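Local atomic coordinates of DUF72 domain-containing protein (Thermotoga maritima, PDB entry 1VPQ), a protein that is of unknown function but belongs to the DUF72 family, whose members adopt a TIM-barrel fold. Residues A[63-68]-A[112-117]; A[120-125]-A[245-250]. All coordinates share one frame; numbering follows the deposited sequence.

Interaction 1: residues A[63-68]-A[112-117]; sequences PSWRSF and EPLIEE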
ATOM      1  N   PRO A  63     -14.690   2.242   2.433  1.00 37.45           N
ATOM      2  CA  PRO A  63     -15.710   2.549   3.441  1.00 37.55           C
ATOM      3  C   PRO A  63     -15.283   3.729   4.316  1.00 37.61           C
ATOM      4  O   PRO A  63     -14.092   4.058   4.362  1.00 37.64           O
ATOM      5  CB  PRO A  63     -15.764   1.266   4.269  1.00 37.49           C
ATOM      6  CG  PRO A  63     -14.356   0.742   4.232  1.00 37.43           C
ATOM      7  CD  PRO A  63     -13.743   1.218   2.923  1.00 37.46           C
ATOM      8  N   SER A  64     -16.238   4.360   4.995  1.00 37.63           N
ATOM      9  CA  SER A  64     -15.899   5.383   5.987  1.00 37.65           C
ATOM     10  C   SER A  64     -15.170   4.709   7.147  1.00 37.72           C
ATOM     11  O   SER A  64     -15.209   3.489   7.283  1.00 37.84           O
ATOM     12  CB  SER A  64     -17.142   6.119   6.486  1.00 37.58           C
ATOM     13  OG  SER A  64     -17.956   5.277   7.275  1.00 37.47           O
ATOM     14  N   TRP A  65     -14.491   5.501   7.967  1.00 37.83           N
ATOM     15  CA  TRP A  65     -13.771   4.955   9.121  1.00 37.90           C
ATOM     16  C   TRP A  65     -14.759   4.316  10.100  1.00 38.06           C
ATOM     17  O   TRP A  65     -14.549   3.190  10.547  1.00 37.91           O
ATOM     18  CB  TRP A  65     -12.937   6.040   9.809  1.00 37.87           C
ATOM     19  CG  TRP A  65     -12.384   5.628  11.138  1.00 37.90           C
ATOM     20  CD1 TRP A  65     -12.797   6.060  12.363  1.00 38.14           C
ATOM     21  CD2 TRP A  65     -11.325   4.694  11.376  1.00 38.21           C
ATOM     22  NE1 TRP A  65     -12.057   5.458  13.353  1.00 38.26           N
ATOM     23  CE2 TRP A  65     -11.147   4.614  12.776  1.00 38.39           C
ATOM     24  CE3 TRP A  65     -10.507   3.917  10.544  1.00 38.09           C
ATOM     25  CZ2 TRP A  65     -10.184   3.787  13.364  1.00 38.52           C
ATOM     26  CZ3 TRP A  65      -9.544   3.096  11.132  1.00 38.40           C
ATOM     27  CH2 TRP A  65      -9.393   3.041  12.530  1.00 38.45           C
ATOM     28  N   ARG A  66     -15.840   5.031  10.399  1.00 38.44           N
ATOM     29  CA  ARG A  66     -16.886   4.539  11.299  1.00 38.79           C
ATOM     30  C   ARG A  66     -17.466   3.213  10.814  1.00 39.13           C
ATOM     31  O   ARG A  66     -17.493   2.230  11.557  1.00 38.97           O
ATOM     32  CB  ARG A  66     -18.012   5.571  11.429  1.00 38.81           C
ATOM     33  N   SER A  67     -17.908   3.195   9.560  1.00 39.69           N
ATOM     34  CA  SER A  67     -18.511   2.000   8.959  1.00 40.16           C
ATOM     35  C   SER A  67     -17.539   0.837   8.847  1.00 40.49           C
ATOM     36  O   SER A  67     -17.960  -0.314   8.810  1.00 40.53           O
ATOM     37  CB  SER A  67     -19.090   2.313   7.578  1.00 40.21           C
ATOM     38  OG  SER A  67     -20.218   3.171   7.688  1.00 40.83           O
ATOM     39  N   PHE A  68     -16.245   1.133   8.786  1.00 41.01           N
ATOM     40  CA  PHE A  68     -15.224   0.087   8.792  1.00 41.44           C
ATOM     41  C   PHE A  68     -15.062  -0.537  10.181  1.00 41.66           C
ATOM     42  O   PHE A  68     -15.029  -1.758  10.316  1.00 41.58           O
ATOM     43  CB  PHE A  68     -13.880   0.632   8.314  1.00 41.48           C
ATOM     44  CG  PHE A  68     -12.824  -0.429   8.175  1.00 42.04           C
ATOM     45  CD1 PHE A  68     -12.872  -1.335   7.121  1.00 42.56           C
ATOM     46  CD2 PHE A  68     -11.797  -0.536   9.106  1.00 42.58           C
ATOM     47  CE1 PHE A  68     -11.906  -2.327   6.989  1.00 43.10           C
ATOM     48  CE2 PHE A  68     -10.821  -1.522   8.981  1.00 42.99           C
ATOM     49  CZ  PHE A  68     -10.876  -2.421   7.921  1.00 43.30           C
ATOM     50  N   GLU A 112      -5.433   3.823  16.984  1.00 43.37           N
ATOM     51  CA  GLU A 112      -4.975   3.171  18.231  1.00 43.74           C
ATOM     52  C   GLU A 112      -5.769   1.899  18.566  1.00 43.91           C
ATOM     53  O   GLU A 112      -5.168   0.888  18.943  1.00 44.18           O
ATOM     54  CB  GLU A 112      -5.017   4.150  19.415  1.00 43.73           C
ATOM     55  CG  GLU A 112      -4.489   3.581  20.744  1.00 44.36           C
ATOM     56  CD  GLU A 112      -3.031   3.126  20.686  1.00 45.10           C
ATOM     57  OE1 GLU A 112      -2.249   3.676  19.879  1.00 45.05           O
ATOM     58  OE2 GLU A 112      -2.663   2.216  21.463  1.00 46.02           O
ATOM     59  N   PRO A 113      -7.115   1.945  18.443  1.00 43.97           N
ATOM     60  CA  PRO A 113      -7.946   0.746  18.547  1.00 43.86           C
ATOM     61  C   PRO A 113      -7.344  -0.495  17.895  1.00 43.61           C
ATOM     62  O   PRO A 113      -7.131  -1.520  18.548  1.00 43.70           O
ATOM     63  CB  PRO A 113      -9.229   1.141  17.771  1.00 43.97           C
ATOM     64  CG  PRO A 113      -9.040   2.564  17.328  1.00 44.03           C
ATOM     65  CD  PRO A 113      -7.969   3.122  18.212  1.00 44.10           C
ATOM     66  N   LEU A 114      -7.053  -0.374  16.609  1.00 43.14           N
ATOM     67  CA  LEU A 114      -6.852  -1.534  15.761  1.00 42.80           C
ATOM     68  C   LEU A 114      -5.441  -2.082  15.845  1.00 42.15           C
ATOM     69  O   LEU A 114      -5.210  -3.243  15.524  1.00 42.27           O
ATOM     70  CB  LEU A 114      -7.264  -1.191  14.330  1.00 43.01           C
ATOM     71  CG  LEU A 114      -8.695  -0.620  14.317  1.00 43.99           C
ATOM     72  CD1 LEU A 114      -9.191  -0.298  12.922  1.00 44.77           C
ATOM     73  CD2 LEU A 114      -9.677  -1.574  15.006  1.00 44.59           C
ATOM     74  N   ILE A 115      -4.508  -1.259  16.302  1.00 41.40           N
ATOM     75  CA  ILE A 115      -3.179  -1.738  16.647  1.00 41.02           C
ATOM     76  C   ILE A 115      -3.289  -2.599  17.908  1.00 40.73           C
ATOM     77  O   ILE A 115      -2.724  -3.691  17.962  1.00 40.62           O
ATOM     78  CB  ILE A 115      -2.176  -0.575  16.852  1.00 41.17           C
ATOM     79  CG1 ILE A 115      -2.019   0.216  15.551  1.00 40.87           C
ATOM     80  CG2 ILE A 115      -0.808  -1.105  17.295  1.00 41.31           C
ATOM     81  CD1 ILE A 115      -1.157   1.451  15.661  1.00 40.90           C
ATOM     82  N   GLU A 116      -4.037  -2.117  18.902  1.00 40.33           N
ATOM     83  CA  GLU A 116      -4.262  -2.866  20.147  1.00 40.16           C
ATOM     84  C   GLU A 116      -4.978  -4.199  19.898  1.00 39.65           C
ATOM     85  O   GLU A 116      -4.728  -5.188  20.594  1.00 39.42           O
ATOM     86  CB  GLU A 116      -5.076  -2.034  21.147  1.00 40.33           C
ATOM     87  CG  GLU A 116      -4.382  -0.766  21.637  1.00 41.25           C
ATOM     88  CD  GLU A 116      -3.233  -1.050  22.598  1.00 42.66           C
ATOM     89  OE1 GLU A 116      -3.494  -1.534  23.734  1.00 43.00           O
ATOM     90  OE2 GLU A 116      -2.071  -0.773  22.212  1.00 43.51           O
ATOM     91  N   GLU A 117      -5.859  -4.214  18.900  1.00 39.05           N
ATOM     92  CA  GLU A 117      -6.575  -5.428  18.495  1.00 38.64           C
ATOM     93  C   GLU A 117      -5.793  -6.253  17.479  1.00 38.12           C
ATOM     94  O   GLU A 117      -6.290  -7.257  16.983  1.00 38.16           O
ATOM     95  CB  GLU A 117      -7.949  -5.066  17.936  1.00 38.70           C
ATOM     96  CG  GLU A 117      -8.849  -4.457  18.989  1.00 39.12           C
ATOM     97  CD  GLU A 117     -10.162  -3.959  18.454  1.00 39.81           C
ATOM     98  OE1 GLU A 117     -10.450  -4.165  17.258  1.00 41.09           O
ATOM     99  OE2 GLU A 117     -10.912  -3.357  19.249  1.00 40.06           O
TER
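Leu114 drives its CD1 methyl against the six-membered ring of Trp65, the two side chains arriving from opposite directions. The methyl lies 3.4 Å from Trp65 CH2, a close approach for apolar carbons, and 3.9 Å from Trp65 CZ3. It meets the indole obliquely, at the far corner of the benzo ring, while the pyrrole ring stays back nearer its own helix. With CG of Trp65 swung opposite the backbone N (chi1 169°), the indole reaches out across the gap, although its CB does not head straight for the partner helix. Leu114 answers with CG opposite the carbonyl carbon (chi1 -53°) and its CD1 branch fully extended. These reaching side chains span backbones that are well separated, the nearest CA atoms, those of Phe68 and Leu114, being 11.0 Å apart. In the TIM barrel, helices 65-72 and 101-116 belong to the outer layer, and the contact joins the first turn of one to the last turn of the other. Pro113 sits at the edge of the indole, near its plane, with CG 4.3 Å from Trp65 CZ2; lacking an N-H, it belongs to a kink in its helix. Phe68 likewise turns a ring edge to the leucine, CE2 lying 4.4 Å from Leu114 CD1, and Phe57 meets the rings of both Trp65 and Phe68. The turn bearing these aromatics is capped by Ser64, the N-cap residue, whose OG accepts from Ser67 N at 3.1 Å with an N-H...O angle of 158°.

Interaction 2: residues A[120-125]-A[245-250]; sequences LKMTLA and ETYVFF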
ATOM      1  N   LEU A 120      -3.903  -4.037  12.637  1.00 35.21           N
ATOM      2  CA  LEU A 120      -3.038  -3.169  11.850  1.00 34.71           C
ATOM      3  C   LEU A 120      -1.619  -3.712  11.788  1.00 34.40           C
ATOM      4  O   LEU A 120      -0.950  -3.831  12.813  1.00 34.39           O
ATOM      5  CB  LEU A 120      -3.020  -1.758  12.437  1.00 34.66           C
ATOM      6  CG  LEU A 120      -2.145  -0.743  11.689  1.00 34.83           C
ATOM      7  CD1 LEU A 120      -2.447  -0.739  10.204  1.00 34.67           C
ATOM      8  CD2 LEU A 120      -2.320   0.656  12.251  1.00 34.94           C
ATOM      9  N   LYS A 121      -1.169  -4.020  10.574  1.00 34.11           N
ATOM     10  CA  LYS A 121       0.158  -4.599  10.343  1.00 33.71           C
ATOM     11  C   LYS A 121       1.221  -3.550   9.993  1.00 33.36           C
ATOM     12  O   LYS A 121       2.404  -3.746  10.288  1.00 33.49           O
ATOM     13  CB  LYS A 121       0.088  -5.643   9.216  1.00 33.68           C
ATOM     14  CG  LYS A 121      -0.667  -6.924   9.568  1.00 33.10           C
ATOM     15  CD  LYS A 121       0.127  -7.828  10.484  1.00 32.62           C
ATOM     16  CE  LYS A 121      -0.223  -9.293  10.275  1.00 32.15           C
ATOM     17  NZ  LYS A 121       0.441 -10.167  11.275  1.00 32.13           N
ATOM     18  N   MET A 122       0.804  -2.460   9.353  1.00 32.88           N
ATOM     19  CA  MET A 122       1.741  -1.461   8.825  1.00 32.65           C
ATOM     20  C   MET A 122       1.027  -0.167   8.435  1.00 32.05           C
ATOM     21  O   MET A 122      -0.119  -0.191   7.980  1.00 31.58           O
ATOM     22  CB  MET A 122       2.465  -2.034   7.599  1.00 33.00           C
ATOM     23  CG  MET A 122       3.598  -1.188   7.011  1.00 33.81           C
ATOM     24  SD  MET A 122       5.169  -1.305   7.875  1.00 36.01           S
ATOM     25  CE  MET A 122       5.550  -3.052   7.879  1.00 35.08           C
ATOM     26  N   THR A 123       1.716   0.958   8.631  1.00 31.58           N
ATOM     27  CA  THR A 123       1.242   2.260   8.154  1.00 31.17           C
ATOM     28  C   THR A 123       2.089   2.702   6.964  1.00 30.54           C
ATOM     29  O   THR A 123       3.306   2.573   6.980  1.00 30.41           O
ATOM     30  CB  THR A 123       1.257   3.322   9.275  1.00 31.24           C
ATOM     31  OG1 THR A 123       0.320   2.940  10.284  1.00 30.84           O
ATOM     32  CG2 THR A 123       0.860   4.703   8.748  1.00 31.31           C
ATOM     33  N   LEU A 124       1.427   3.209   5.929  1.00 30.15           N
ATOM     34  CA  LEU A 124       2.091   3.553   4.674  1.00 29.72           C
ATOM     35  C   LEU A 124       2.140   5.056   4.467  1.00 29.68           C
ATOM     36  O   LEU A 124       1.102   5.733   4.500  1.00 29.45           O
ATOM     37  CB  LEU A 124       1.367   2.910   3.491  1.00 29.74           C
ATOM     38  CG  LEU A 124       1.892   3.244   2.090  1.00 29.75           C
ATOM     39  CD1 LEU A 124       3.267   2.621   1.837  1.00 30.10           C
ATOM     40  CD2 LEU A 124       0.906   2.801   1.025  1.00 30.28           C
ATOM     41  N   ALA A 125       3.348   5.565   4.238  1.00 29.26           N
ATOM     42  CA  ALA A 125       3.541   6.945   3.819  1.00 29.41           C
ATOM     43  C   ALA A 125       4.024   6.947   2.381  1.00 29.24           C
ATOM     44  O   ALA A 125       5.198   6.667   2.112  1.00 29.04           O
ATOM     45  CB  ALA A 125       4.548   7.644   4.733  1.00 29.70           C
ATOM     46  N   GLU A 245       7.503 -11.008   7.809  1.00 31.24           N
ATOM     47  CA  GLU A 245       6.308 -11.020   6.955  1.00 31.00           C
ATOM     48  C   GLU A 245       6.472 -10.090   5.759  1.00 30.91           C
ATOM     49  O   GLU A 245       7.240  -9.128   5.812  1.00 30.72           O
ATOM     50  CB  GLU A 245       5.065 -10.598   7.739  1.00 31.06           C
ATOM     51  CG  GLU A 245       4.577 -11.620   8.755  1.00 30.96           C
ATOM     52  CD  GLU A 245       3.622 -11.041   9.781  1.00 31.16           C
ATOM     53  OE1 GLU A 245       3.015  -9.983   9.528  1.00 30.82           O
ATOM     54  OE2 GLU A 245       3.489 -11.655  10.863  1.00 33.28           O
ATOM     55  N   THR A 246       5.736 -10.385   4.690  1.00 30.74           N
ATOM     56  CA  THR A 246       5.757  -9.596   3.457  1.00 30.73           C
ATOM     57  C   THR A 246       4.324  -9.242   3.092  1.00 30.70           C
ATOM     58  O   THR A 246       3.444 -10.102   3.141  1.00 30.91           O
ATOM     59  CB  THR A 246       6.398 -10.385   2.285  1.00 30.76           C
ATOM     60  OG1 THR A 246       7.797 -10.567   2.525  1.00 30.72           O
ATOM     61  CG2 THR A 246       6.223  -9.659   0.958  1.00 30.54           C
ATOM     62  N   TYR A 247       4.100  -7.982   2.726  1.00 30.67           N
ATOM     63  CA  TYR A 247       2.771  -7.493   2.360  1.00 30.60           C
ATOM     64  C   TYR A 247       2.791  -7.029   0.919  1.00 30.45           C
ATOM     65  O   TYR A 247       3.565  -6.151   0.553  1.00 30.86           O
ATOM     66  CB  TYR A 247       2.329  -6.352   3.285  1.00 30.69           C
ATOM     67  CG  TYR A 247       2.632  -6.648   4.728  1.00 30.74           C
ATOM     68  CD1 TYR A 247       1.981  -7.681   5.397  1.00 30.49           C
ATOM     69  CD2 TYR A 247       3.594  -5.921   5.420  1.00 30.90           C
ATOM     70  CE1 TYR A 247       2.280  -7.977   6.716  1.00 30.40           C
ATOM     71  CE2 TYR A 247       3.895  -6.208   6.735  1.00 30.61           C
ATOM     72  CZ  TYR A 247       3.238  -7.236   7.382  1.00 30.69           C
ATOM     73  OH  TYR A 247       3.547  -7.521   8.705  1.00 31.02           O
ATOM     74  N   VAL A 248       1.927  -7.616   0.107  1.00 30.13           N
ATOM     75  CA  VAL A 248       1.927  -7.373  -1.326  1.00 29.73           C
ATOM     76  C   VAL A 248       0.548  -6.863  -1.720  1.00 29.62           C
ATOM     77  O   VAL A 248      -0.454  -7.538  -1.497  1.00 29.63           O
ATOM     78  CB  VAL A 248       2.252  -8.667  -2.105  1.00 29.66           C
ATOM     79  CG1 VAL A 248       2.363  -8.392  -3.594  1.00 29.70           C
ATOM     80  CG2 VAL A 248       3.545  -9.323  -1.576  1.00 29.32           C
ATOM     81  N   PHE A 249       0.491  -5.669  -2.289  1.00 29.64           N
ATOM     82  CA  PHE A 249      -0.793  -5.087  -2.704  1.00 29.69           C
ATOM     83  C   PHE A 249      -0.761  -4.692  -4.166  1.00 29.71           C
ATOM     84  O   PHE A 249       0.253  -4.177  -4.640  1.00 29.57           O
ATOM     85  CB  PHE A 249      -1.140  -3.867  -1.844  1.00 29.70           C
ATOM     86  CG  PHE A 249      -1.247  -4.179  -0.379  1.00 29.59           C
ATOM     87  CD1 PHE A 249      -2.437  -4.653   0.159  1.00 29.66           C
ATOM     88  CD2 PHE A 249      -0.152  -4.022   0.461  1.00 30.35           C
ATOM     89  CE1 PHE A 249      -2.535  -4.960   1.508  1.00 28.64           C
ATOM     90  CE2 PHE A 249      -0.247  -4.330   1.819  1.00 29.52           C
ATOM     91  CZ  PHE A 249      -1.446  -4.797   2.334  1.00 29.48           C
ATOM     92  N   PHE A 250      -1.880  -4.937  -4.860  1.00 29.88           N
ATOM     93  CA  PHE A 250      -2.080  -4.547  -6.265  1.00 29.65           C
ATOM     94  C   PHE A 250      -2.990  -3.340  -6.340  1.00 29.80           C
ATOM     95  O   PHE A 250      -4.078  -3.338  -5.765  1.00 29.65           O
ATOM     96  CB  PHE A 250      -2.721  -5.678  -7.074  1.00 29.72           C
ATOM     97  CG  PHE A 250      -1.759  -6.734  -7.506  1.00 29.12           C
ATOM     98  CD1 PHE A 250      -1.330  -7.703  -6.610  1.00 28.78           C
ATOM     99  CD2 PHE A 250      -1.281  -6.762  -8.803  1.00 29.45           C
ATOM    100  CE1 PHE A 250      -0.443  -8.685  -6.997  1.00 28.20           C
ATOM    101  CE2 PHE A 250      -0.393  -7.742  -9.201  1.00 29.50           C
ATOM    102  CZ  PHE A 250       0.026  -8.710  -8.287  1.00 28.91           C
TER
HETATM  103  O   HOH W   1       4.066  -5.683  11.195  1.00 45.12           O
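Met122 and Tyr247 meet across the interior of the TIM barrel, between the fourth and eighth of its parallel strands in chain order. The strands are not sheet neighbours: their segment axes approach to 9.3 Å, their directions differing by 59°, and it is mainly side chains that meet between them. The tight part is buried and apolar. Met122, bent at both chi2 and chi3, brings CE to the edge of the tyrosine ring, near its plane and 3.7 Å from Tyr247 CE2. Lys121 adds its CB, which approaches the same ring obliquely, 4.0 Å from Tyr247 CZ.

At the N-terminal ends of the strands the packing gives way to a more open, polar arrangement, where Lys121 and Glu245 are both partly exposed. A bend at chi2 (-75°) carries the lysine across the glutamate at about a right angle, and Lys121 also forms a cation-pi contact with Tyr80. A water donates to Lys121 O (2.7 Å) and Tyr247 OH (3.1 Å), bridging the strands beside the ring. The tyrosine hydroxyl in turn donates to Glu245 OE1 at 2.6 Å, from the anti side. Lys121 NZ forms a salt bridge with that same OE1 at 3.1 Å, from the syn side and the opposite face of the carboxylate, with a weak second bond to Glu245 OE2 at 3.4 Å.

After strands 13-18 and 52-55 the chain enters helix 65-72, then passes through strand 80-84 before helix 101-116 returns to it, so interaction 1 closes a loop of 43 residues. A short turn leads into strand 120-126, where interaction 2 opens; its loop of 119 residues holds three further strands and closes only at strand 245-250. The two loops are in series, neither nested nor crossing. At the turn they adjoin: Leu114 O and Leu120 N probably form a hydrogen bond, and Ile115 packs on Leu120. Interaction 1 thus ties together two helices of the outer layer, whereas interaction 2 links two strands across the barrel interior.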